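Local coordinates for pngf-ii (Elizabethkingia meningoseptica, PDB 4R4X), which probably removes N-linked glycans from glycoproteins by hydrolysing the amide bond between the sugar and its asparagine, at residues S29-L34 with E52-N57; N57-Q62 with K73-T78. All coordinates share one frame; numbering follows the deposited sequence.

Interaction 1 (S29-L34 with E52-N57). With ZN (zinc ion), chain B.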
loop_
_atom_site.group_PDB
_atom_site.type_symbol
_atom_site.label_atom_id
_atom_site.label_comp_id
_atom_site.label_asym_id
_atom_site.label_seq_id
_atom_site.Cartn_x
_atom_site.Cartn_y
_atom_site.Cartn_z
ATOM N N SER A 29 -12.399 5.736 -44.712
ATOM C CA SER A 29 -13.451 6.733 -44.494
ATOM C C SER A 29 -14.477 6.358 -43.421
ATOM O O SER A 29 -15.226 7.224 -42.995
ATOM C CB SER A 29 -14.159 7.076 -45.804
ATOM O OG SER A 29 -14.820 5.939 -46.325
ATOM N N ASP A 30 -14.516 5.096 -42.990
ATOM C CA ASP A 30 -15.500 4.627 -41.985
ATOM C C ASP A 30 -14.960 4.521 -40.545
ATOM O O ASP A 30 -15.680 4.808 -39.597
ATOM C CB ASP A 30 -16.038 3.241 -42.363
ATOM C CG ASP A 30 -16.725 3.225 -43.723
ATOM O OD1 ASP A 30 -17.644 4.041 -43.923
ATOM O OD2 ASP A 30 -16.342 2.398 -44.575
ATOM N N LYS A 31 -13.709 4.088 -40.409
ATOM C CA LYS A 31 -13.103 3.741 -39.116
ATOM C C LYS A 31 -11.622 4.087 -39.119
ATOM O O LYS A 31 -10.965 3.922 -40.146
ATOM C CB LYS A 31 -13.182 2.230 -38.877
ATOM C CG LYS A 31 -14.568 1.638 -38.772
ATOM C CD LYS A 31 -15.110 1.800 -37.367
ATOM C CE LYS A 31 -16.622 1.746 -37.339
ATOM N NZ LYS A 31 -17.016 1.573 -35.917
ATOM N N THR A 32 -11.085 4.518 -37.980
ATOM C CA THR A 32 -9.627 4.544 -37.819
ATOM C C THR A 32 -9.179 3.924 -36.503
ATOM O O THR A 32 -9.864 4.024 -35.471
ATOM C CB THR A 32 -8.957 5.934 -38.053
ATOM O OG1 THR A 32 -8.362 6.472 -36.860
ATOM C CG2 THR A 32 -9.867 6.885 -38.638
ATOM N N LEU A 33 -8.043 3.246 -36.585
ATOM C CA LEU A 33 -7.450 2.517 -35.476
ATOM C C LEU A 33 -6.093 3.142 -35.181
ATOM O O LEU A 33 -5.327 3.395 -36.100
ATOM C CB LEU A 33 -7.311 1.038 -35.849
ATOM C CG LEU A 33 -6.446 0.214 -34.897
ATOM C CD1 LEU A 33 -7.237 -0.000 -33.637
ATOM C CD2 LEU A 33 -6.034 -1.111 -35.532
ATOM N N LEU A 34 -5.829 3.443 -33.909
ATOM C CA LEU A 34 -4.565 4.008 -33.502
ATOM C C LEU A 34 -3.879 3.110 -32.482
ATOM O O LEU A 34 -4.417 2.808 -31.402
ATOM C CB LEU A 34 -4.756 5.431 -32.959
ATOM C CG LEU A 34 -3.535 6.092 -32.310
ATOM C CD1 LEU A 34 -2.370 6.253 -33.286
ATOM C CD2 LEU A 34 -3.945 7.438 -31.716
ATOM N N GLU A 52 -10.034 3.688 -31.268
ATOM C CA GLU A 52 -10.737 3.546 -32.537
ATOM C C GLU A 52 -11.794 4.619 -32.641
ATOM O O GLU A 52 -12.475 4.926 -31.661
ATOM C CB GLU A 52 -11.398 2.181 -32.679
ATOM C CG GLU A 52 -10.418 1.022 -32.740
ATOM C CD GLU A 52 -11.041 -0.278 -33.235
ATOM O OE1 GLU A 52 -12.283 -0.406 -33.206
ATOM O OE2 GLU A 52 -10.288 -1.183 -33.661
ATOM N N ILE A 53 -11.919 5.191 -33.832
ATOM C CA ILE A 53 -12.876 6.243 -34.093
ATOM C C ILE A 53 -13.819 5.759 -35.161
ATOM O O ILE A 53 -13.368 5.298 -36.194
ATOM C CB ILE A 53 -12.189 7.517 -34.609
ATOM C CG1 ILE A 53 -11.219 8.021 -33.544
ATOM C CG2 ILE A 53 -13.239 8.559 -34.981
ATOM C CD1 ILE A 53 -10.540 9.335 -33.853
ATOM N N ASN A 54 -15.116 5.880 -34.887
ATOM C CA ASN A 54 -16.170 5.599 -35.836
ATOM C C ASN A 54 -16.434 6.898 -36.571
ATOM O O ASN A 54 -16.862 7.867 -35.964
ATOM C CB ASN A 54 -17.426 5.131 -35.094
ATOM C CG ASN A 54 -18.588 4.849 -36.035
ATOM O OD1 ASN A 54 -18.629 5.349 -37.162
ATOM N ND2 ASN A 54 -19.533 4.041 -35.576
ATOM N N ARG A 55 -16.112 6.936 -37.856
ATOM C CA ARG A 55 -16.148 8.200 -38.586
ATOM C C ARG A 55 -17.584 8.613 -38.970
ATOM O O ARG A 55 -17.806 9.757 -39.340
ATOM C CB ARG A 55 -15.259 8.121 -39.822
ATOM C CG ARG A 55 -13.776 7.988 -39.524
ATOM C CD ARG A 55 -13.190 9.244 -38.873
ATOM N NE ARG A 55 -11.781 9.059 -38.526
ATOM C CZ ARG A 55 -11.057 9.951 -37.834
ATOM N NH1 ARG A 55 -11.575 11.119 -37.451
ATOM N NH2 ARG A 55 -9.790 9.718 -37.573
ATOM N N LYS A 56 -18.544 7.697 -38.846
ATOM C CA LYS A 56 -19.967 8.013 -39.123
ATOM C C LYS A 56 -20.543 8.956 -38.066
ATOM O O LYS A 56 -21.302 9.864 -38.378
ATOM C CB LYS A 56 -20.821 6.736 -39.173
ATOM C CG LYS A 56 -20.930 6.032 -40.523
ATOM C CD LYS A 56 -19.613 5.916 -41.291
ATOM C CE LYS A 56 -19.485 7.020 -42.343
ATOM N NZ LYS A 56 -18.087 7.283 -42.792
ATOM N N ASN A 57 -20.172 8.739 -36.812
ATOM C CA ASN A 57 -20.737 9.509 -35.699
ATOM C C ASN A 57 -19.700 10.149 -34.763
ATOM O O ASN A 57 -20.046 10.740 -33.743
ATOM C CB ASN A 57 -21.762 8.657 -34.917
ATOM C CG ASN A 57 -21.183 7.375 -34.298
ATOM O OD1 ASN A 57 -21.935 6.579 -33.745
ATOM N ND2 ASN A 57 -19.887 7.166 -34.364
HETATM ZN ZN ZN B . -12.365 -1.916 -34.877
#
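The R55 guanidinium lies beside T32, whose CG2 methyl sits at its edge in the plane of the group; the modelled spacing there is too short to interpret. One face of the guanidinium is occupied, toward its rim, by CG2 of I53, and its NH2 donates to Q130. The second flat group, the carboxylate of E52, meets CD1 of L33 through OE2 at 3.3 Å and grips a zinc ion with both oxygens, OE1 at 2.2 Å and OE2 at 2.5 Å. D159 supplies a further ligand.

The E52 carboxylate projects from one face of an antiparallel pair of strands, 31-36 and 48-54, in the N-terminal domain; T32 and I53, which the R55 side chain meets from the following loop, lie on the other. T32 and I53 form a hydrogen-bonded pair, with T32 N donating to I53 O and I53 N to T32 O. L33 and E52, and likewise K31 and N54, are non-hydrogen-bonded pairs on the zinc side. There K31, whose chain bends at chi2 (-83°, placing CD), packs its CE and NZ against the amide of N54; NZ is 3.5 Å from ND2, two donors and not a hydrogen bond. With NZ still 5.8 Å from E52 OE1, the lysine charge may be felt at the carboxylate but does not pair with it.

Beyond the strand end, R55 N donates to D30 O at 2.8 Å. K56 curls back so that NZ makes a weak salt bridge with D30 OD1. The turn itself is an Asx turn: N54 OD1 accepts from K56 N at 2.9 Å.

Interaction 2 (N57-Q62 with K73-T78)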
loop_
_atom_site.group_PDB
_atom_site.type_symbol
_atom_site.label_atom_id
_atom_site.label_comp_id
_atom_site.label_asym_id
_atom_site.label_seq_id
_atom_site.Cartn_x
_atom_site.Cartn_y
_atom_site.Cartn_z
ATOM N N ASN A 57 -20.172 8.739 -36.812
ATOM C CA ASN A 57 -20.737 9.509 -35.699
ATOM C C ASN A 57 -19.700 10.149 -34.763
ATOM O O ASN A 57 -20.046 10.740 -33.743
ATOM C CB ASN A 57 -21.762 8.657 -34.917
ATOM C CG ASN A 57 -21.183 7.375 -34.298
ATOM O OD1 ASN A 57 -21.935 6.579 -33.745
ATOM N ND2 ASN A 57 -19.887 7.166 -34.364
ATOM N N ASN A 58 -18.424 10.055 -35.136
ATOM C CA ASN A 58 -17.336 10.515 -34.281
ATOM C C ASN A 58 -17.330 9.927 -32.862
ATOM O O ASN A 58 -16.856 10.545 -31.936
ATOM C CB ASN A 58 -17.244 12.050 -34.278
ATOM C CG ASN A 58 -16.658 12.594 -35.577
ATOM O OD1 ASN A 58 -16.200 11.836 -36.432
ATOM N ND2 ASN A 58 -16.682 13.918 -35.738
ATOM N N GLU A 59 -17.815 8.705 -32.706
ATOM C CA GLU A 59 -17.661 8.012 -31.439
ATOM C C GLU A 59 -16.203 7.564 -31.311
ATOM O O GLU A 59 -15.726 6.796 -32.129
ATOM C CB GLU A 59 -18.596 6.809 -31.326
ATOM C CG GLU A 59 -18.510 6.137 -29.959
ATOM C CD GLU A 59 -19.765 5.361 -29.576
ATOM O OE1 GLU A 59 -20.615 5.113 -30.454
ATOM O OE2 GLU A 59 -19.902 4.997 -28.383
ATOM N N VAL A 60 -15.520 8.088 -30.298
ATOM C CA VAL A 60 -14.148 7.724 -29.971
ATOM C C VAL A 60 -14.190 6.634 -28.887
ATOM O O VAL A 60 -14.774 6.828 -27.799
ATOM C CB VAL A 60 -13.371 8.944 -29.466
ATOM C CG1 VAL A 60 -11.922 8.608 -29.141
ATOM C CG2 VAL A 60 -13.438 10.069 -30.496
ATOM N N SER A 61 -13.587 5.490 -29.191
ATOM C CA SER A 61 -13.526 4.372 -28.246
ATOM C C SER A 61 -12.084 4.108 -27.842
ATOM O O SER A 61 -11.196 4.005 -28.682
ATOM C CB SER A 61 -14.139 3.120 -28.848
ATOM O OG SER A 61 -15.542 3.276 -29.009
ATOM N N GLN A 62 -11.866 4.033 -26.540
ATOM C CA GLN A 62 -10.581 3.729 -25.985
ATOM C C GLN A 62 -10.666 2.341 -25.362
ATOM O O GLN A 62 -11.563 2.076 -24.573
ATOM C CB GLN A 62 -10.225 4.772 -24.926
ATOM C CG GLN A 62 -8.766 4.771 -24.546
ATOM C CD GLN A 62 -7.854 5.360 -25.608
ATOM O OE1 GLN A 62 -8.271 6.130 -26.478
ATOM N NE2 GLN A 62 -6.584 5.017 -25.518
ATOM N N LYS A 73 -13.340 -0.924 -22.195
ATOM C CA LYS A 73 -13.426 0.173 -23.116
ATOM C C LYS A 73 -14.229 1.307 -22.498
ATOM O O LYS A 73 -15.069 1.109 -21.615
ATOM C CB LYS A 73 -14.020 -0.280 -24.474
ATOM C CG LYS A 73 -15.532 -0.207 -24.572
ATOM C CD LYS A 73 -16.087 -0.713 -25.899
ATOM C CE LYS A 73 -16.388 0.423 -26.857
ATOM N NZ LYS A 73 -16.978 -0.068 -28.146
ATOM N N THR A 74 -13.953 2.504 -22.974
ATOM C CA THR A 74 -14.749 3.643 -22.616
ATOM C C THR A 74 -14.992 4.394 -23.921
ATOM O O THR A 74 -14.102 4.440 -24.796
ATOM C CB THR A 74 -14.051 4.453 -21.495
ATOM O OG1 THR A 74 -15.020 5.145 -20.708
ATOM C CG2 THR A 74 -13.064 5.428 -22.043
ATOM N N SER A 75 -16.185 4.973 -24.060
ATOM C CA SER A 75 -16.600 5.624 -25.300
ATOM C C SER A 75 -17.136 7.040 -25.065
ATOM O O SER A 75 -17.655 7.331 -23.998
ATOM C CB SER A 75 -17.667 4.775 -25.973
ATOM O OG SER A 75 -17.094 3.546 -26.389
ATOM N N ASP A 76 -17.004 7.903 -26.074
ATOM C CA ASP A 76 -17.360 9.319 -25.948
ATOM C C ASP A 76 -17.471 9.912 -27.346
ATOM O O ASP A 76 -16.527 9.822 -28.135
ATOM C CB ASP A 76 -16.289 10.067 -25.140
ATOM C CG ASP A 76 -16.694 11.509 -24.760
ATOM O OD1 ASP A 76 -17.638 12.074 -25.363
ATOM O OD2 ASP A 76 -16.029 12.085 -23.857
ATOM N N ASN A 77 -18.628 10.497 -27.661
ATOM C CA ASN A 77 -18.824 11.093 -28.983
ATOM C C ASN A 77 -18.726 12.624 -28.997
ATOM O O ASN A 77 -19.116 13.264 -29.976
ATOM C CB ASN A 77 -20.133 10.614 -29.584
ATOM C CG ASN A 77 -21.342 11.229 -28.919
ATOM O OD1 ASN A 77 -21.239 11.883 -27.886
ATOM N ND2 ASN A 77 -22.499 11.032 -29.527
ATOM N N THR A 78 -18.189 13.193 -27.927
ATOM C CA THR A 78 -18.010 14.636 -27.818
ATOM C C THR A 78 -16.549 15.076 -27.863
ATOM O O THR A 78 -16.275 16.279 -27.858
ATOM C CB THR A 78 -18.606 15.186 -26.504
ATOM O OG1 THR A 78 -17.811 14.762 -25.379
ATOM C CG2 THR A 78 -20.045 14.729 -26.324
HETATM O O HOH W 1 -13.309 7.374 -25.400
#
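K73 reaches across to Q62 and S61 toward the turn of the beta hairpin formed by strands 59-65 and 70-76. Its CB lies 3.4 Å from Q62 O. CG then takes the crowded position between the backbone N and the carbonyl carbon (chi1 89°), and the chain runs straight to CD before bending at chi3 (-98°). That bend brings CE to 3.7 Å from S61 OG, with CB of the same serine slightly farther off. The terminal NZ is likewise 3.7 Å from S61 OG. I168 and E170 of strand 167-170 also touch this lysine.

S61 and S75 are a non-hydrogen-bonded pair on the same face, and their OG atoms share a hydrogen bond of 3.1 Å in which either may donate. E59, its chain extended beyond CG, reaches S75 with OE2 3.3 Å from CB.

On the other face stand V60, D76, Q62 and T74. On that face T74 OG1 is bonded to K171 O. The flanking pairs V60-D76 and Q62-T74 each exchange two backbone hydrogen bonds, the Q62 N to T74 O bond being nearly straight at 177°. A water donates to V60 O and T74 O, giving both carbonyl oxygens a second donor. Past the strand, D76 OD1 accepts from T78 N and T78 OG1 in an Asx turn.

Across the serine face the contact is therefore polar, and with E59 OE2 lying 5.9 Å from K73 NZ, the opposite charges probably attract through space without forming a salt bridge.

How the interactions relate
Running from the N terminus, after strands 3-12, 15-16 and 23-27 the chain enters strand 31-36, passes helix 37-40 and returns along strand 48-54, where interaction 1 closes the connection. The turn at 55-58 leads directly into strand 59-65, and interaction 2 then closes the tighter hairpin to strand 70-76. The two loops follow in series, neither nested nor crossed, and the segments of the two contacts share N57. Strands 48-54 and 59-65 are themselves neighbours: probable hydrogen bonds run from S61 N to E52 O and from N54 N to E59 O. Four successive antiparallel strands of the N-terminal domain are thus joined, flanked by strand 23-27 and by the parallel strand 167-170.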